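Local coordinates for protein ORF14 (Streptomyces clavuligerus, PDB 2WPX) that binds acetyl-CoA through one of its tandem GNAT domains and is probably an acyltransferase of the clavulanic acid biosynthesis pathway, at residues G6-V11 and W62-G67; M28-E33 and L91-R96; V183-I188 and A235-A240; G250-S255 and L283-N288. All blocks are in the same frame, centred on the assembly; numbering follows the deposited sequence.

Contact 1: G6-V11 and W62-G67; sequences GELEFV and WVVRSG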
# COMPACT_ATOMS: atom_id res chain seq x y z
N GLY A 6 19.37 12.60 -23.57
CA GLY A 6 19.68 13.88 -24.24
C GLY A 6 19.13 14.90 -23.26
O GLY A 6 19.19 14.68 -22.06
N GLU A 7 18.55 15.99 -23.72
CA GLU A 7 18.04 16.99 -22.78
C GLU A 7 16.78 16.53 -22.04
O GLU A 7 15.71 16.33 -22.63
CB GLU A 7 17.75 18.27 -23.53
CG GLU A 7 18.94 19.18 -23.64
CD GLU A 7 18.99 20.16 -22.48
OE1 GLU A 7 18.15 21.10 -22.46
OE2 GLU A 7 19.86 19.99 -21.58
N LEU A 8 16.87 16.39 -20.74
CA LEU A 8 15.67 16.02 -20.00
C LEU A 8 15.06 17.24 -19.36
O LEU A 8 15.76 18.00 -18.72
CB LEU A 8 15.98 14.98 -18.93
CG LEU A 8 16.51 13.65 -19.47
CD1 LEU A 8 17.28 12.86 -18.39
CD2 LEU A 8 15.38 12.82 -20.10
N GLU A 9 13.77 17.42 -19.54
CA GLU A 9 13.03 18.49 -18.91
C GLU A 9 12.23 17.96 -17.68
O GLU A 9 11.46 17.01 -17.81
CB GLU A 9 12.09 19.06 -19.94
CG GLU A 9 11.67 20.48 -19.71
CD GLU A 9 10.35 20.73 -20.40
OE1 GLU A 9 9.80 21.85 -20.25
OE2 GLU A 9 9.85 19.78 -21.07
N PHE A 10 12.47 18.54 -16.51
CA PHE A 10 11.68 18.28 -15.29
C PHE A 10 10.57 19.31 -15.13
O PHE A 10 10.84 20.49 -15.03
CB PHE A 10 12.56 18.26 -14.04
CG PHE A 10 13.56 17.16 -14.04
CD1 PHE A 10 13.25 15.92 -13.49
CD2 PHE A 10 14.81 17.35 -14.64
CE1 PHE A 10 14.18 14.88 -13.50
CE2 PHE A 10 15.76 16.31 -14.66
CZ PHE A 10 15.43 15.06 -14.09
N VAL A 11 9.34 18.86 -15.13
CA VAL A 11 8.18 19.72 -15.01
C VAL A 11 7.33 19.14 -13.86
O VAL A 11 7.18 17.93 -13.75
CB VAL A 11 7.38 19.70 -16.36
CG1 VAL A 11 7.61 18.42 -17.02
CG2 VAL A 11 5.87 19.90 -16.16
N TRP A 62 6.67 14.95 -9.81
CA TRP A 62 7.29 15.42 -11.04
C TRP A 62 7.18 14.42 -12.18
O TRP A 62 7.10 13.20 -11.98
CB TRP A 62 8.75 15.64 -10.75
CG TRP A 62 8.97 16.77 -9.80
CD1 TRP A 62 8.83 16.76 -8.43
CD2 TRP A 62 9.37 18.07 -10.16
NE1 TRP A 62 9.15 18.00 -7.92
CE2 TRP A 62 9.47 18.83 -8.96
CE3 TRP A 62 9.68 18.68 -11.39
CZ2 TRP A 62 9.85 20.17 -8.96
CZ3 TRP A 62 10.08 20.01 -11.38
CH2 TRP A 62 10.14 20.74 -10.17
N VAL A 63 7.19 14.94 -13.40
CA VAL A 63 7.50 14.11 -14.55
C VAL A 63 8.77 14.56 -15.24
O VAL A 63 9.27 15.69 -15.03
CB VAL A 63 6.33 14.02 -15.58
CG1 VAL A 63 5.15 13.29 -14.99
CG2 VAL A 63 5.97 15.41 -16.10
N VAL A 64 9.32 13.68 -16.08
CA VAL A 64 10.46 14.10 -16.90
C VAL A 64 10.11 13.93 -18.39
O VAL A 64 9.50 12.94 -18.79
CB VAL A 64 11.79 13.44 -16.47
CG1 VAL A 64 11.80 11.95 -16.77
CG2 VAL A 64 12.95 14.17 -17.15
N ARG A 65 10.44 14.94 -19.18
CA ARG A 65 10.11 14.92 -20.58
C ARG A 65 11.33 14.86 -21.49
O ARG A 65 12.42 15.38 -21.19
CB ARG A 65 9.24 16.12 -20.94
CG ARG A 65 7.90 16.09 -20.20
CD ARG A 65 6.87 16.94 -20.89
NE ARG A 65 7.37 18.31 -21.00
CZ ARG A 65 6.62 19.39 -20.81
NH1 ARG A 65 5.33 19.30 -20.48
NH2 ARG A 65 7.19 20.57 -20.91
N SER A 66 11.15 14.16 -22.60
CA SER A 66 12.21 14.09 -23.58
C SER A 66 11.55 14.33 -24.93
O SER A 66 10.65 13.58 -25.33
CB SER A 66 12.93 12.72 -23.54
OG SER A 66 13.92 12.62 -24.54
N GLY A 67 12.02 15.36 -25.62
CA GLY A 67 11.40 15.76 -26.87
C GLY A 67 9.93 16.07 -26.65
O GLY A 67 9.08 15.70 -27.46
O HOH W 1 16.01 14.03 -24.21
O HOH W 2 14.14 17.21 -25.29

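Contact 2: M28-E33 and L91-R96; sequences MALAAE and LVHPGR. With ACO (acetyl coenzyme *a), chain C.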
# COMPACT_ATOMS: atom_id res chain seq x y z
N MET A 28 2.09 4.94 -16.89
CA MET A 28 1.88 3.92 -15.88
C MET A 28 1.21 2.68 -16.49
O MET A 28 1.68 1.55 -16.27
CB MET A 28 1.11 4.44 -14.65
CG MET A 28 1.98 5.27 -13.72
SD MET A 28 1.06 5.84 -12.28
CE MET A 28 -0.19 6.87 -13.06
N ALA A 29 0.12 2.88 -17.21
CA ALA A 29 -0.58 1.77 -17.89
C ALA A 29 0.38 0.94 -18.74
O ALA A 29 0.32 -0.31 -18.74
CB ALA A 29 -1.70 2.33 -18.77
N LEU A 30 1.26 1.61 -19.47
CA LEU A 30 2.25 0.89 -20.29
C LEU A 30 3.32 0.19 -19.47
O LEU A 30 3.64 -0.96 -19.77
CB LEU A 30 2.83 1.80 -21.36
CG LEU A 30 3.72 1.36 -22.52
CD1 LEU A 30 5.11 1.04 -22.03
CD2 LEU A 30 3.17 0.19 -23.37
N ALA A 31 3.88 0.82 -18.44
CA ALA A 31 4.93 0.14 -17.63
C ALA A 31 4.35 -1.04 -16.86
O ALA A 31 5.06 -2.00 -16.60
CB ALA A 31 5.67 1.09 -16.63
N ALA A 32 3.07 -0.95 -16.47
CA ALA A 32 2.44 -2.07 -15.75
C ALA A 32 2.26 -3.34 -16.62
O ALA A 32 2.10 -4.43 -16.10
CB ALA A 32 1.11 -1.63 -15.10
N GLU A 33 2.33 -3.22 -17.94
CA GLU A 33 2.28 -4.44 -18.78
C GLU A 33 3.48 -5.33 -18.53
O GLU A 33 3.37 -6.56 -18.62
CB GLU A 33 2.15 -4.13 -20.28
CG GLU A 33 0.97 -3.21 -20.52
CD GLU A 33 0.81 -2.83 -21.96
OE1 GLU A 33 -0.06 -1.99 -22.23
OE2 GLU A 33 1.54 -3.36 -22.83
N LEU A 91 9.75 5.95 -11.95
CA LEU A 91 9.36 5.10 -13.07
C LEU A 91 9.92 5.64 -14.42
O LEU A 91 9.86 6.84 -14.71
CB LEU A 91 7.83 5.02 -13.10
CG LEU A 91 7.06 4.10 -14.06
CD1 LEU A 91 5.59 4.10 -13.81
CD2 LEU A 91 7.24 4.62 -15.45
N VAL A 92 10.49 4.75 -15.23
CA VAL A 92 11.08 5.16 -16.50
C VAL A 92 10.33 4.35 -17.57
O VAL A 92 10.05 3.16 -17.38
CB VAL A 92 12.61 4.91 -16.47
CG1 VAL A 92 13.26 5.06 -17.83
CG2 VAL A 92 13.30 5.87 -15.51
N HIS A 93 9.91 5.04 -18.62
CA HIS A 93 9.21 4.42 -19.75
C HIS A 93 10.01 3.19 -20.23
O HIS A 93 11.21 3.29 -20.54
CB HIS A 93 9.02 5.49 -20.87
CG HIS A 93 8.33 4.99 -22.13
ND1 HIS A 93 7.27 5.66 -22.71
CD2 HIS A 93 8.62 3.95 -22.96
CE1 HIS A 93 6.88 5.02 -23.81
NE2 HIS A 93 7.69 3.99 -23.98
N PRO A 94 9.34 2.04 -20.30
CA PRO A 94 9.89 0.72 -20.62
C PRO A 94 10.68 0.73 -21.89
O PRO A 94 11.54 -0.15 -22.06
CB PRO A 94 8.67 -0.19 -20.84
CG PRO A 94 7.49 0.70 -20.80
CD PRO A 94 7.89 1.96 -20.05
N GLY A 95 10.40 1.71 -22.76
CA GLY A 95 11.06 1.86 -24.05
C GLY A 95 12.30 2.70 -23.96
O GLY A 95 13.10 2.69 -24.90
N ARG A 96 12.51 3.38 -22.82
CA ARG A 96 13.67 4.32 -22.71
C ARG A 96 14.57 4.02 -21.53
O ARG A 96 15.19 4.94 -20.95
CB ARG A 96 13.19 5.79 -22.61
CG ARG A 96 12.15 6.17 -23.67
CD ARG A 96 12.76 7.00 -24.80
NE ARG A 96 13.79 6.30 -25.54
CZ ARG A 96 15.01 6.78 -25.81
NH1 ARG A 96 15.37 7.99 -25.44
NH2 ARG A 96 15.85 6.04 -26.51
N1A ACO C . 19.40 -4.80 -14.65
C2A ACO C . 20.60 -4.64 -14.10
N3A ACO C . 21.11 -3.45 -13.74
C4A ACO C . 20.38 -2.35 -13.88
C5A ACO C . 19.11 -2.48 -14.44
C6A ACO C . 18.63 -3.72 -14.82
N6A ACO C . 17.41 -3.83 -15.34
N7A ACO C . 18.58 -1.27 -14.51
C8A ACO C . 19.44 -0.41 -13.98
N9A ACO C . 20.53 -1.05 -13.61
C1B ACO C . 21.65 -0.31 -13.00
C2B ACO C . 22.92 -0.19 -13.85
O2B ACO C . 24.00 0.12 -12.98
C3B ACO C . 22.60 1.03 -14.65
O3B ACO C . 23.76 1.77 -14.99
P3B ACO C . 24.39 1.52 -16.43
O7A ACO C . 25.65 2.45 -16.90
O8A ACO C . 24.20 0.08 -16.97
O9A ACO C . 25.44 0.78 -15.65
C4B ACO C . 21.94 1.96 -13.62
O4B ACO C . 21.24 1.10 -12.70
C5B ACO C . 21.20 2.52 -14.86
O5B ACO C . 20.19 3.24 -14.50
P1A ACO C . 19.47 4.11 -15.51
O1A ACO C . 19.47 5.57 -14.86
O2A ACO C . 19.88 4.03 -16.98
O3A ACO C . 18.15 3.28 -15.49
P2A ACO C . 16.64 3.38 -15.89
O4A ACO C . 16.48 2.18 -16.88
O5A ACO C . 16.21 4.64 -16.55
O6A ACO C . 15.97 2.88 -14.46
CBP ACO C . 14.46 1.47 -13.18
CCP ACO C . 14.61 2.76 -14.01
CDP ACO C . 15.95 1.25 -13.32
CEP ACO C . 14.03 2.32 -12.04
CAP ACO C . 13.46 0.98 -14.26
OAP ACO C . 13.64 -0.40 -14.35
C9P ACO C . 12.00 1.19 -13.81
O9P ACO C . 11.41 2.23 -14.06
N8P ACO C . 11.37 0.10 -13.35
C7P ACO C . 9.98 0.14 -12.86
C6P ACO C . 10.00 1.11 -11.69
C5P ACO C . 10.82 0.67 -10.49
O5P ACO C . 10.90 -0.50 -10.14
N4P ACO C . 11.40 1.64 -9.86
C3P ACO C . 12.06 1.39 -8.59
C2P ACO C . 13.53 1.74 -8.63
S1P ACO C . 14.04 1.35 -6.95
C ACO C . 14.27 2.93 -6.36
O ACO C . 13.76 3.87 -6.98
CH3 ACO C . 15.15 3.09 -5.12

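Contact 3: V183-I188 and A235-A240; sequences VTWGTI and AYHTGA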
# COMPACT_ATOMS: atom_id res chain seq x y z
N VAL A 183 -19.46 -7.40 13.96
CA VAL A 183 -20.06 -6.18 13.36
C VAL A 183 -19.37 -5.84 11.99
O VAL A 183 -18.18 -6.19 11.76
CB VAL A 183 -19.98 -4.96 14.35
CG1 VAL A 183 -18.51 -4.51 14.53
CG2 VAL A 183 -20.84 -3.77 13.91
N THR A 184 -20.09 -5.17 11.10
CA THR A 184 -19.56 -4.77 9.78
C THR A 184 -19.89 -3.32 9.53
O THR A 184 -20.91 -2.80 10.01
CB THR A 184 -20.19 -5.58 8.60
OG1 THR A 184 -21.62 -5.33 8.53
CG2 THR A 184 -19.93 -7.08 8.77
N TRP A 185 -19.04 -2.65 8.76
CA TRP A 185 -19.33 -1.30 8.28
C TRP A 185 -18.52 -0.99 7.00
O TRP A 185 -17.48 -1.63 6.75
CB TRP A 185 -19.03 -0.29 9.38
CG TRP A 185 -17.61 -0.17 9.74
CD1 TRP A 185 -16.67 0.56 9.10
CD2 TRP A 185 -16.94 -0.75 10.87
NE1 TRP A 185 -15.47 0.51 9.75
CE2 TRP A 185 -15.61 -0.30 10.85
CE3 TRP A 185 -17.35 -1.60 11.91
CZ2 TRP A 185 -14.67 -0.68 11.79
CZ3 TRP A 185 -16.42 -1.98 12.85
CH2 TRP A 185 -15.09 -1.51 12.79
N GLY A 186 -19.00 -0.00 6.23
CA GLY A 186 -18.49 0.31 4.90
C GLY A 186 -17.28 1.22 4.97
O GLY A 186 -16.35 1.01 5.81
N THR A 187 -17.28 2.26 4.14
CA THR A 187 -16.10 3.06 3.91
C THR A 187 -15.83 3.96 5.08
O THR A 187 -14.69 4.27 5.36
CB THR A 187 -16.29 3.89 2.63
OG1 THR A 187 -16.61 2.99 1.55
CG2 THR A 187 -15.06 4.63 2.28
N ILE A 188 -16.88 4.41 5.76
CA ILE A 188 -16.69 5.33 6.85
C ILE A 188 -16.93 4.54 8.13
O ILE A 188 -17.93 3.82 8.26
CB ILE A 188 -17.71 6.54 6.76
CG1 ILE A 188 -17.60 7.27 5.41
CG2 ILE A 188 -17.56 7.46 7.97
CD1 ILE A 188 -16.17 7.81 5.16
N ALA A 235 -14.37 0.83 0.95
CA ALA A 235 -13.79 -0.12 1.91
C ALA A 235 -14.83 -0.98 2.61
O ALA A 235 -16.02 -0.64 2.63
CB ALA A 235 -12.88 0.61 2.92
N TYR A 236 -14.39 -2.13 3.14
CA TYR A 236 -15.32 -3.06 3.77
C TYR A 236 -14.72 -3.53 5.10
O TYR A 236 -13.55 -3.99 5.13
CB TYR A 236 -15.62 -4.27 2.87
CG TYR A 236 -16.37 -3.94 1.61
CD1 TYR A 236 -15.70 -3.46 0.45
CD2 TYR A 236 -17.75 -4.10 1.55
CE1 TYR A 236 -16.38 -3.17 -0.70
CE2 TYR A 236 -18.44 -3.80 0.38
CZ TYR A 236 -17.74 -3.33 -0.72
OH TYR A 236 -18.40 -3.06 -1.85
N HIS A 237 -15.47 -3.39 6.19
CA HIS A 237 -14.95 -3.69 7.54
C HIS A 237 -15.81 -4.72 8.28
O HIS A 237 -17.02 -4.68 8.21
CB HIS A 237 -14.87 -2.44 8.39
CG HIS A 237 -14.04 -1.36 7.78
ND1 HIS A 237 -14.54 -0.47 6.86
CD2 HIS A 237 -12.73 -1.04 7.94
CE1 HIS A 237 -13.59 0.37 6.49
NE2 HIS A 237 -12.48 0.05 7.15
N THR A 238 -15.14 -5.65 8.94
CA THR A 238 -15.75 -6.53 9.92
C THR A 238 -14.97 -6.40 11.23
O THR A 238 -13.75 -6.33 11.24
CB THR A 238 -15.69 -7.98 9.47
OG1 THR A 238 -16.40 -8.10 8.22
CG2 THR A 238 -16.32 -8.92 10.55
N GLY A 239 -15.70 -6.29 12.32
CA GLY A 239 -15.10 -6.16 13.64
C GLY A 239 -15.65 -7.20 14.61
O GLY A 239 -16.75 -7.72 14.44
N ALA A 240 -14.85 -7.56 15.61
CA ALA A 240 -15.35 -8.50 16.58
C ALA A 240 -15.45 -7.78 17.90
O ALA A 240 -14.48 -7.16 18.34
CB ALA A 240 -14.44 -9.68 16.70
O HOH W 3 -18.24 -0.02 1.24

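Contact 4: G250-S255 and L283-N288; sequences GYTSVS and LLKLAN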
# COMPACT_ATOMS: atom_id res chain seq x y z
N GLY A 250 -11.16 -7.23 17.76
CA GLY A 250 -10.51 -7.42 16.48
C GLY A 250 -11.21 -6.73 15.33
O GLY A 250 -12.42 -6.41 15.40
N TYR A 251 -10.44 -6.51 14.27
CA TYR A 251 -11.05 -6.09 13.05
C TYR A 251 -10.15 -6.19 11.84
O TYR A 251 -8.97 -6.51 11.94
CB TYR A 251 -11.59 -4.68 13.24
CG TYR A 251 -10.74 -3.64 12.64
CD1 TYR A 251 -9.43 -3.50 13.02
CD2 TYR A 251 -11.26 -2.79 11.71
CE1 TYR A 251 -8.65 -2.52 12.44
CE2 TYR A 251 -10.50 -1.81 11.15
CZ TYR A 251 -9.20 -1.70 11.50
OH TYR A 251 -8.46 -0.71 10.91
N THR A 252 -10.72 -5.92 10.69
CA THR A 252 -10.07 -6.18 9.45
C THR A 252 -10.75 -5.37 8.36
O THR A 252 -11.87 -4.90 8.55
CB THR A 252 -10.14 -7.70 9.13
OG1 THR A 252 -9.34 -7.98 7.98
CG2 THR A 252 -11.55 -8.14 8.84
N SER A 253 -10.10 -5.18 7.22
CA SER A 253 -10.66 -4.40 6.11
C SER A 253 -10.17 -4.86 4.73
O SER A 253 -9.04 -5.33 4.59
CB SER A 253 -10.26 -2.94 6.25
OG SER A 253 -8.86 -2.90 6.39
N VAL A 254 -11.06 -4.69 3.74
CA VAL A 254 -10.74 -4.70 2.33
C VAL A 254 -11.00 -3.27 1.71
O VAL A 254 -11.96 -2.54 2.06
CB VAL A 254 -11.51 -5.81 1.56
CG1 VAL A 254 -11.23 -5.75 0.07
CG2 VAL A 254 -11.09 -7.20 2.06
N SER A 255 -10.14 -2.92 0.76
CA SER A 255 -10.20 -1.67 0.07
C SER A 255 -10.43 -2.05 -1.39
O SER A 255 -9.87 -3.02 -1.88
CB SER A 255 -8.83 -0.98 0.30
OG SER A 255 -8.72 0.20 -0.44
N LEU A 283 -11.68 -15.87 11.57
CA LEU A 283 -13.11 -15.59 11.49
C LEU A 283 -13.31 -14.25 10.82
O LEU A 283 -14.11 -14.12 9.93
CB LEU A 283 -13.73 -15.54 12.89
CG LEU A 283 -15.10 -14.86 12.93
CD1 LEU A 283 -16.16 -15.75 12.31
CD2 LEU A 283 -15.45 -14.50 14.35
N LEU A 284 -12.56 -13.25 11.26
CA LEU A 284 -12.61 -11.92 10.70
C LEU A 284 -12.31 -11.88 9.15
O LEU A 284 -13.07 -11.29 8.40
CB LEU A 284 -11.70 -10.98 11.51
CG LEU A 284 -12.30 -10.53 12.85
CD1 LEU A 284 -11.30 -9.65 13.59
CD2 LEU A 284 -13.65 -9.76 12.70
N LYS A 285 -11.25 -12.52 8.68
CA LYS A 285 -10.97 -12.46 7.23
C LYS A 285 -12.03 -13.11 6.39
O LYS A 285 -12.39 -12.59 5.32
CB LYS A 285 -9.61 -13.06 6.87
CG LYS A 285 -8.47 -12.27 7.39
CD LYS A 285 -7.23 -13.10 7.18
CE LYS A 285 -6.05 -12.22 6.81
NZ LYS A 285 -5.52 -11.79 8.09
N LEU A 286 -12.56 -14.25 6.88
CA LEU A 286 -13.55 -14.98 6.13
C LEU A 286 -14.87 -14.26 6.17
O LEU A 286 -15.54 -14.17 5.14
CB LEU A 286 -13.71 -16.39 6.64
CG LEU A 286 -12.60 -17.30 6.16
CD1 LEU A 286 -12.72 -18.55 6.98
CD2 LEU A 286 -12.75 -17.63 4.68
N ALA A 287 -15.27 -13.73 7.33
CA ALA A 287 -16.52 -12.97 7.38
C ALA A 287 -16.40 -11.70 6.52
O ALA A 287 -17.32 -11.37 5.79
CB ALA A 287 -16.92 -12.59 8.87
N ASN A 288 -15.27 -10.99 6.62
CA ASN A 288 -15.10 -9.78 5.78
C ASN A 288 -15.03 -10.09 4.27
O ASN A 288 -15.52 -9.31 3.47
CB ASN A 288 -13.86 -8.99 6.17
CG ASN A 288 -14.03 -7.47 5.93
OD1 ASN A 288 -13.09 -6.78 5.50
ND2 ASN A 288 -15.23 -6.94 6.22

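Contact 1: G6-V11 and W62-G67
Glu-9 and Arg-65 face each other as a hydrogen-bonded pair of antiparallel strands, and the pairing continues through Phe-10 with Val-64 and Val-11 with Val-63. Arg-65 N reaches Glu-9 O at 2.7 Å, with Glu-9 N to Arg-65 O beside it. The Arg-65 side chain runs next to that of Glu-9, both leaving the sheet the same way. The arginine CB lies 3.7 Å from Glu-9 OE2, its CG touches Val-11 CG1, and its CD flanks Glu-9 OE2 at 4.1 Å. A bend at chi3 (-57°) swings NE round to the glutamate, so that NE, at 2.9 Å, and NH2, at 2.8 Å, both donate to Glu-9 OE2, with CZ facing the same oxygen between them. That oxygen sits at the guanidinium edge, near its plane, and both nitrogens approach it from one face of the carboxylate. Val-11 CG1 covers one guanidinium face. On the other side of the sheet, Val-64 CG2 stands 4.0 Å from the centroid of the Phe-10 ring, over its face, and 3.6 Å from Leu-8 CB. His-108 stacks on Phe-10. The backbone ladder thus joins strand 9-12 to strand 57-66 at the edge of the N-terminal GNAT domain, with apolar packing on the Phe-10 face under helix 101-115 and, on the Glu-9 face, an ion pair whose two bonds to one oxygen would restrict rotation of the guanidinium.

Contact 2: M28-E33 and L91-R96
Val-92 N gives a hydrogen bond of 2.9 Å to O9P, one of the two amide oxygens of the pantetheine arm of acetyl-CoA, while the residue before it, Leu-91, packs on the helix segment 28-33. The two neighbours point to opposite sides of the strand. Val-92 turns away from the helix, with CG1 3.2 Å and CG2 3.3 Å from the phosphate oxygen O5A of the cofactor. Leu-91 has CG anti to its backbone N (chi1 -174°), and its two methyls meet the helix. CD1 lies 3.8 Å from Met-28 CG, the two side chains crossing at about a right angle, and CD2 lies 4.0 Å from Ala-31 CB. The Ala-31 methyl also approaches Pro-94 CD at 4.2 Å, so one methyl touches both strand and turn. From His-93 to Arg-96 the chain makes a type I beta turn, then enters the loop and helix start whose backbone N atoms, of Arg-98, Gly-100, Gly-102 and Arg-103, bond the cofactor. Helix and strand meet through apolar groups. A strand end pairing with pantetheine, followed by the pyrophosphate-binding signature Q/R-x-x-G-x-G/A, here Arg-97 to Gly-102, is the hallmark of the GNAT acetyl-CoA site.

Contact 3: V183-I188 and A235-A240
Trp-185 and His-237 lay their rings over each other in an offset stack, the centroid of the tryptophan five-membered ring 4.1 Å from that of the imidazole and the planes 15° apart. His-237 CB sits over the indole face, 3.3 Å from the centroid of the same five-membered ring, and Trp-185 NE1 lies above the imidazole, toward its rim. Val-183 CG1 comes to the indole edge in plane; the ring of Tyr-193 also meets the indole, nearly parallel to it. At the imidazole edge stand the carbonyls of Trp-185 and Gly-186. His-237 ND1 donates to Trp-185 O at 3.2 Å, well above that carbonyl's plane, and makes a weak bond to Gly-186 O. Trp-185 O also takes His-237 N at 2.7 Å, so one oxygen holds both the backbone and the ring of the histidine. The backbone bond belongs to an antiparallel ladder of the C-terminal GNAT domain, in which strand 180-185 is the outermost and pairs with strand 234-242. Val-183 with Gly-239 is the next hydrogen-bonded pair; with no side chain on the glycine, Val-183 CG1 comes to 3.9 Å from Gly-239 CA. Beyond the strand, Thr-187 has OG1 anti to its carbonyl carbon (chi1 -55°) and accepts a nearly straight bond from Ala-235 N at 3.2 Å. Water 3 donates to Ala-235 O at 2.7 Å.

Contact 4: G250-S255 and L283-N288
Helix-on-sheet packing in the C-terminal GNAT domain brings Leu-284 and Asn-288, one turn apart on helix 280-295, down onto Gly-250, Thr-252 and Val-254 of strand 247-256. The segment axes pass 8.0 Å apart with their directions 37° from each other. Leu-284 has CG anti to its carbonyl carbon (chi1 -77°), and from there CD1 reaches the strand backbone, 3.3 Å from Tyr-251 N and 3.4 Å from Gly-250 C. This close approach is made where Gly-250 has no side chain between helix and strand. The next step belongs to Thr-252, whose CB points toward the helix. Its methyl CG2 lodges between the two helix residues, 3.9 Å from Leu-284 CB, 3.6 Å from Asn-288 CB and 3.5 Å from Leu-284 O, the oxygen that already accepts the helical bond of Asn-288 N. By its place after strand 263-271 this helix probably corresponds to helix 101-115, which follows strand 84-92 and begins at acetyl-CoA. While the Thr-252 methyl faces the helix, its hydroxyl OG1, anti to the backbone N (chi1 -173°), is hydrogen-bonded to Thr-269 OG1 on the neighbouring strand 263-271. Lys-285 NZ bonds the same Thr-269 OG1, which places that hydroxyl between helix and sheet and gives both buried polar ends a partner. The Lys-285 side chain also touches Met-313 and Val-316 of helix 311-319. Further along, Val-254 CB points to the helix and its side chain passes alongside that of Asn-288, the two running in opposite senses.

From the N terminus, contact 1 closes the first long loop by pairing strand 9-12 with strand 57-66. Helix 18-33 lies inside that loop, yet contact 2 ties it to the later strand 84-92, so the two contacts cross. Together they bind the edge of the sheet, a helix and the acetyl-CoA strand into the N-terminal domain. Contact 3 pairs strand 180-185 with strand 234-242, closing a loop that holds helices 191-199 and 222-230; contact 4, in series, closes a shorter one over strand 263-271, from strand 247-256 to helix 280-295. Their centres are 8 Å apart, and Tyr-236 N probably bonds Val-254 O between them. The centres of contacts 1 and 3 lie 44 Å apart.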